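Local atomic coordinates of glycerol kinase, putative (Plasmodium falciparum, PDB entry 2W40), a protein that probably phosphorylates glycerol at the expense of ATP to give sn-glycerol 3-phosphate. Residues 243-256 against 443-456. Residues are numbered along the deposited sequence; the frame is centred on the assembly and turned at random.
Sequences TGCIGDQQSACIGQ and VTSLGAAVLAGLEV. With EDO (1,2-ethanediol), chain B.
Ser251 and Thr243 supply the two hydrogen bonds that tie 243-256 to helix 443-455, each from a side-chain hydroxyl to a main-chain carbonyl. With OG trans to its own N (chi1 -160°), Ser251 reaches the helix and gives its proton to Thr444 O, 2.6 Å from OG and in the carbonyl plane; this oxygen lies in the first turn, where the helical bonds it receives from Gly447 N and Ala448 N are weak. Near the other end, Thr243 OG1 donates to Ala452 O over 3.0 Å, coming from beside the carbonyl, at 99° to C=O and tilted from its plane.

Glycines bring the backbones together. Helices 248-255 and 443-455 cross at 75° with their axes 6.6 Å apart, and Gly255 and Gly447 face each other with CA atoms 4.1 Å apart. There Gly447 CA makes a nearly straight C-H...O contact to Ser251 O. Gly244 similarly lets the strand approach Ala452.

Leu451 reaches into the angle between strand 243-247 and helix 248-255: its CD1 presses on Ile246 CG2 at a tight 3.4 Å, the side chains crossing at about a right angle. In one of its two conformers Ile254 sets CD1 against Leu451 CD2 and CG2 near Val450 CG1. Val443 CG2 packs on Ala252 CB and Thr444 CG2 on Asp248 CB.

A water on Thr444 OG1 is also weakly bound by Gln249 NE2, and Asp248 OD1 and Gln249 NE2 hydrogen-bond a glycerol molecule. Helix 443-455 lies against the sheet containing strands 3-11, 74-83 and 241-247, while Ala252 touches strand 264-268 of the C-terminal half. Helices 248-255 and 443-455 thus cross between the two halves beside the glycerol site, as in the sugar kinase/Hsp70/actin fold.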
loop_
_atom_site.group_PDB
_atom_site.type_symbol
_atom_site.label_atom_id
_atom_site.label_comp_id
_atom_site.label_asym_id
_atom_site.label_seq_id
_atom_site.Cartn_x
_atom_site.Cartn_y
_atom_site.Cartn_z
ATOM N N THR C 243 -39.617 -21.667 4.992
ATOM C CA THR C 243 -40.772 -20.773 5.039
ATOM C C THR C 243 -40.456 -19.279 4.986
ATOM O O THR C 243 -41.363 -18.418 4.991
ATOM C CB THR C 243 -41.601 -21.063 6.308
ATOM O OG1 THR C 243 -40.786 -20.824 7.472
ATOM C CG2 THR C 243 -42.053 -22.507 6.313
ATOM N N GLY C 244 -39.172 -18.928 4.934
ATOM C CA GLY C 244 -38.810 -17.566 4.687
ATOM C C GLY C 244 -37.553 -17.468 3.889
ATOM O O GLY C 244 -36.686 -18.286 4.012
ATOM N N CYS C 245 -37.494 -16.468 3.016
ATOM C CA CYS C 245 -36.355 -16.217 2.172
ATOM C C CYS C 245 -36.249 -14.800 1.786
ATOM O O CYS C 245 -37.222 -14.210 1.355
ATOM C CB CYS C 245 -36.535 -17.021 0.928
ATOM S SG CYS C 245 -35.084 -17.068 -0.231
ATOM N N ILE C 246 -35.072 -14.230 1.942
ATOM C CA ILE C 246 -34.844 -12.783 1.716
ATOM C C ILE C 246 -33.335 -12.550 1.481
ATOM O O ILE C 246 -32.517 -13.267 2.079
ATOM C CB ILE C 246 -35.403 -11.954 2.920
ATOM C CG1 ILE C 246 -35.375 -10.489 2.632
ATOM C CG2 ILE C 246 -34.622 -12.360 4.223
ATOM C CD1 ILE C 246 -36.349 -9.622 3.501
ATOM N N GLY C 247 -32.991 -11.550 0.660
ATOM C CA GLY C 247 -31.640 -11.087 0.500
ATOM C C GLY C 247 -31.067 -10.544 1.845
ATOM O O GLY C 247 -31.797 -10.033 2.685
ATOM N N ASP C 248 -29.766 -10.777 2.078
ATOM C CA ASP C 248 -29.151 -10.481 3.352
ATOM C C ASP C 248 -29.353 -9.084 3.846
ATOM O O ASP C 248 -29.751 -8.908 5.054
ATOM C CB ASP C 248 -27.721 -11.011 3.514
ATOM C CG ASP C 248 -26.679 -10.414 2.522
ATOM O OD1 ASP C 248 -27.017 -9.524 1.737
ATOM O OD2 ASP C 248 -25.506 -10.894 2.552
ATOM N N GLN C 249 -29.156 -8.095 2.975
ATOM C CA GLN C 249 -29.186 -6.685 3.490
ATOM C C GLN C 249 -30.669 -6.302 3.829
ATOM O O GLN C 249 -30.932 -5.511 4.752
ATOM C CB GLN C 249 -28.533 -5.749 2.549
ATOM C CG GLN C 249 -27.029 -6.034 2.351
ATOM C CD GLN C 249 -26.297 -6.282 3.682
ATOM O OE1 GLN C 249 -26.504 -5.452 4.617
ATOM N NE2 GLN C 249 -25.576 -7.416 3.840
ATOM N N GLN C 250 -31.640 -6.769 3.020
ATOM C CA GLN C 250 -33.058 -6.629 3.345
ATOM C C GLN C 250 -33.417 -7.413 4.607
ATOM O O GLN C 250 -34.202 -6.930 5.471
ATOM C CB GLN C 250 -33.891 -7.067 2.122
ATOM C CG GLN C 250 -33.901 -6.054 1.027
ATOM C CD GLN C 250 -32.927 -6.297 -0.102
ATOM O OE1 GLN C 250 -31.879 -6.939 0.125
ATOM N NE2 GLN C 250 -33.200 -5.673 -1.330
ATOM N N SER C 251 -32.801 -8.561 4.798
ATOM C CA SER C 251 -32.979 -9.359 6.058
ATOM C C SER C 251 -32.623 -8.504 7.271
ATOM O O SER C 251 -33.338 -8.493 8.273
ATOM C CB SER C 251 -32.241 -10.688 6.037
ATOM O OG SER C 251 -32.762 -11.576 6.978
ATOM N N ALA C 252 -31.531 -7.771 7.187
ATOM C CA ALA C 252 -31.084 -6.910 8.246
ATOM C C ALA C 252 -32.061 -5.762 8.532
ATOM O O ALA C 252 -32.187 -5.282 9.707
ATOM C CB ALA C 252 -29.699 -6.360 7.864
ATOM N N CYS C 253 -32.770 -5.255 7.528
ATOM C CA CYS C 253 -33.913 -4.315 7.683
ATOM C C CYS C 253 -35.029 -4.897 8.534
ATOM O O CYS C 253 -35.536 -4.228 9.428
ATOM C CB CYS C 253 -34.517 -3.896 6.363
ATOM S SG CYS C 253 -33.374 -2.993 5.282
ATOM N N ILE C 254 -35.312 -6.187 8.342
ATOM C CA ILE C 254 -36.357 -6.792 9.156
ATOM C C ILE C 254 -35.818 -7.015 10.579
ATOM O O ILE C 254 -36.542 -6.714 11.545
ATOM C CB ILE C 254 -36.925 -8.060 8.514
ATOM C CG1 ILE C 254 -37.587 -7.752 7.172
ATOM C CG2 ILE C 254 -38.019 -8.711 9.390
ATOM C CD1 ILE C 254 -38.092 -9.025 6.475
ATOM N N GLY C 255 -34.610 -7.504 10.715
ATOM C CA GLY C 255 -33.976 -7.636 12.032
ATOM C C GLY C 255 -33.753 -6.366 12.831
ATOM O O GLY C 255 -33.660 -6.444 14.076
ATOM N N GLN C 256 -33.688 -5.232 12.133
ATOM C CA GLN C 256 -33.500 -3.925 12.812
ATOM C C GLN C 256 -34.923 -3.284 13.008
ATOM O O GLN C 256 -35.019 -2.128 13.487
ATOM C CB GLN C 256 -32.652 -3.029 11.967
ATOM C CG GLN C 256 -31.179 -3.276 11.891
ATOM C CD GLN C 256 -30.423 -2.607 13.021
ATOM O OE1 GLN C 256 -29.232 -2.373 12.921
ATOM N NE2 GLN C 256 -31.083 -2.375 14.075
ATOM N N VAL C 443 -27.929 -9.396 12.922
ATOM C CA VAL C 443 -29.315 -8.998 12.632
ATOM C C VAL C 443 -29.780 -9.590 11.274
ATOM O O VAL C 443 -31.014 -9.780 11.064
ATOM C CB VAL C 443 -29.606 -7.476 12.653
ATOM C CG1 VAL C 443 -29.225 -6.847 14.007
ATOM C CG2 VAL C 443 -28.850 -6.737 11.601
ATOM N N THR C 444 -28.823 -9.888 10.368
ATOM C CA THR C 444 -29.224 -10.603 9.122
ATOM C C THR C 444 -29.951 -11.922 9.368
ATOM O O THR C 444 -31.053 -12.167 8.848
ATOM C CB THR C 444 -27.990 -10.819 8.244
ATOM O OG1 THR C 444 -27.539 -9.498 7.829
ATOM C CG2 THR C 444 -28.340 -11.677 7.013
ATOM N N SER C 445 -29.326 -12.821 10.148
ATOM C CA SER C 445 -29.963 -14.110 10.489
ATOM C C SER C 445 -31.264 -13.916 11.266
ATOM O O SER C 445 -32.187 -14.692 11.112
ATOM C CB SER C 445 -29.007 -14.976 11.252
ATOM O OG SER C 445 -28.733 -14.465 12.563
ATOM N N LEU C 446 -31.310 -12.879 12.131
ATOM C CA LEU C 446 -32.507 -12.592 12.914
ATOM C C LEU C 446 -33.683 -12.260 11.985
ATOM O O LEU C 446 -34.819 -12.764 12.194
ATOM C CB LEU C 446 -32.209 -11.461 13.878
ATOM C CG LEU C 446 -33.249 -11.062 14.832
ATOM C CD1 LEU C 446 -33.704 -12.194 15.671
ATOM C CD2 LEU C 446 -32.662 -9.835 15.581
ATOM N N GLY C 447 -33.460 -11.496 10.913
ATOM C CA GLY C 447 -34.565 -11.181 10.035
ATOM C C GLY C 447 -35.182 -12.390 9.318
ATOM O O GLY C 447 -36.394 -12.497 9.180
ATOM N N ALA C 448 -34.342 -13.357 8.952
ATOM C CA ALA C 448 -34.768 -14.569 8.294
ATOM C C ALA C 448 -35.548 -15.464 9.262
ATOM O O ALA C 448 -36.479 -16.164 8.846
ATOM C CB ALA C 448 -33.586 -15.335 7.706
ATOM N N ALA C 449 -35.154 -15.469 10.533
ATOM C CA ALA C 449 -35.871 -16.274 11.535
ATOM C C ALA C 449 -37.222 -15.652 11.744
ATOM O O ALA C 449 -38.190 -16.348 11.917
ATOM C CB ALA C 449 -35.035 -16.285 12.808
ATOM N N VAL C 450 -37.287 -14.313 11.722
ATOM C CA VAL C 450 -38.577 -13.601 11.836
ATOM C C VAL C 450 -39.539 -13.997 10.687
ATOM O O VAL C 450 -40.730 -14.346 10.943
ATOM C CB VAL C 450 -38.428 -12.031 12.005
ATOM C CG1 VAL C 450 -39.803 -11.285 11.816
ATOM C CG2 VAL C 450 -37.695 -11.709 13.362
ATOM N N LEU C 451 -39.038 -13.934 9.457
ATOM C CA LEU C 451 -39.909 -14.219 8.361
ATOM C C LEU C 451 -40.382 -15.693 8.419
ATOM O O LEU C 451 -41.559 -15.968 8.224
ATOM C CB LEU C 451 -39.205 -13.908 7.001
ATOM C CG LEU C 451 -38.851 -12.494 6.616
ATOM C CD1 LEU C 451 -37.806 -12.598 5.438
ATOM C CD2 LEU C 451 -40.079 -11.733 6.287
ATOM N N ALA C 452 -39.468 -16.631 8.670
ATOM C CA ALA C 452 -39.778 -18.039 8.679
ATOM C C ALA C 452 -40.855 -18.343 9.784
ATOM O O ALA C 452 -41.879 -19.019 9.550
ATOM C CB ALA C 452 -38.527 -18.846 8.868
ATOM N N GLY C 453 -40.601 -17.818 10.989
ATOM C CA GLY C 453 -41.548 -17.952 12.073
ATOM C C GLY C 453 -42.901 -17.385 11.844
ATOM O O GLY C 453 -43.915 -17.948 12.224
ATOM N N LEU C 454 -42.948 -16.212 11.285
ATOM C CA LEU C 454 -44.232 -15.556 10.969
ATOM C C LEU C 454 -45.035 -16.415 9.993
ATOM O O LEU C 454 -46.238 -16.598 10.173
ATOM C CB LEU C 454 -44.022 -14.203 10.417
ATOM C CG LEU C 454 -43.713 -13.091 11.470
ATOM C CD1 LEU C 454 -43.285 -11.774 10.756
ATOM C CD2 LEU C 454 -44.816 -12.825 12.560
ATOM N N GLU C 455 -44.332 -17.058 9.052
ATOM C CA GLU C 455 -44.998 -17.848 8.005
ATOM C C GLU C 455 -45.694 -19.088 8.637
ATOM O O GLU C 455 -46.807 -19.509 8.170
ATOM C CB GLU C 455 -44.021 -18.252 6.904
ATOM C CG GLU C 455 -44.680 -19.174 5.894
ATOM C CD GLU C 455 -45.757 -18.650 4.982
ATOM O OE1 GLU C 455 -46.051 -17.398 4.998
ATOM O OE2 GLU C 455 -46.290 -19.485 4.126
ATOM N N VAL C 456 -45.118 -19.672 9.684
ATOM C CA VAL C 456 -45.743 -20.812 10.356
ATOM C C VAL C 456 -46.476 -20.465 11.691
ATOM O O VAL C 456 -46.830 -21.376 12.469
ATOM C CB VAL C 456 -44.753 -21.974 10.566
ATOM C CG1 VAL C 456 -44.264 -22.578 9.227
ATOM C CG2 VAL C 456 -43.555 -21.574 11.432
HETATM C C1 EDO B . -46.331 -12.967 8.112
HETATM O O1 EDO B . -47.303 -11.999 8.524
HETATM C C2 EDO B . -46.663 -13.451 6.748
HETATM O O2 EDO B . -47.112 -14.821 6.830
HETATM O O HOH W 1 -25.216 -9.671 6.103
#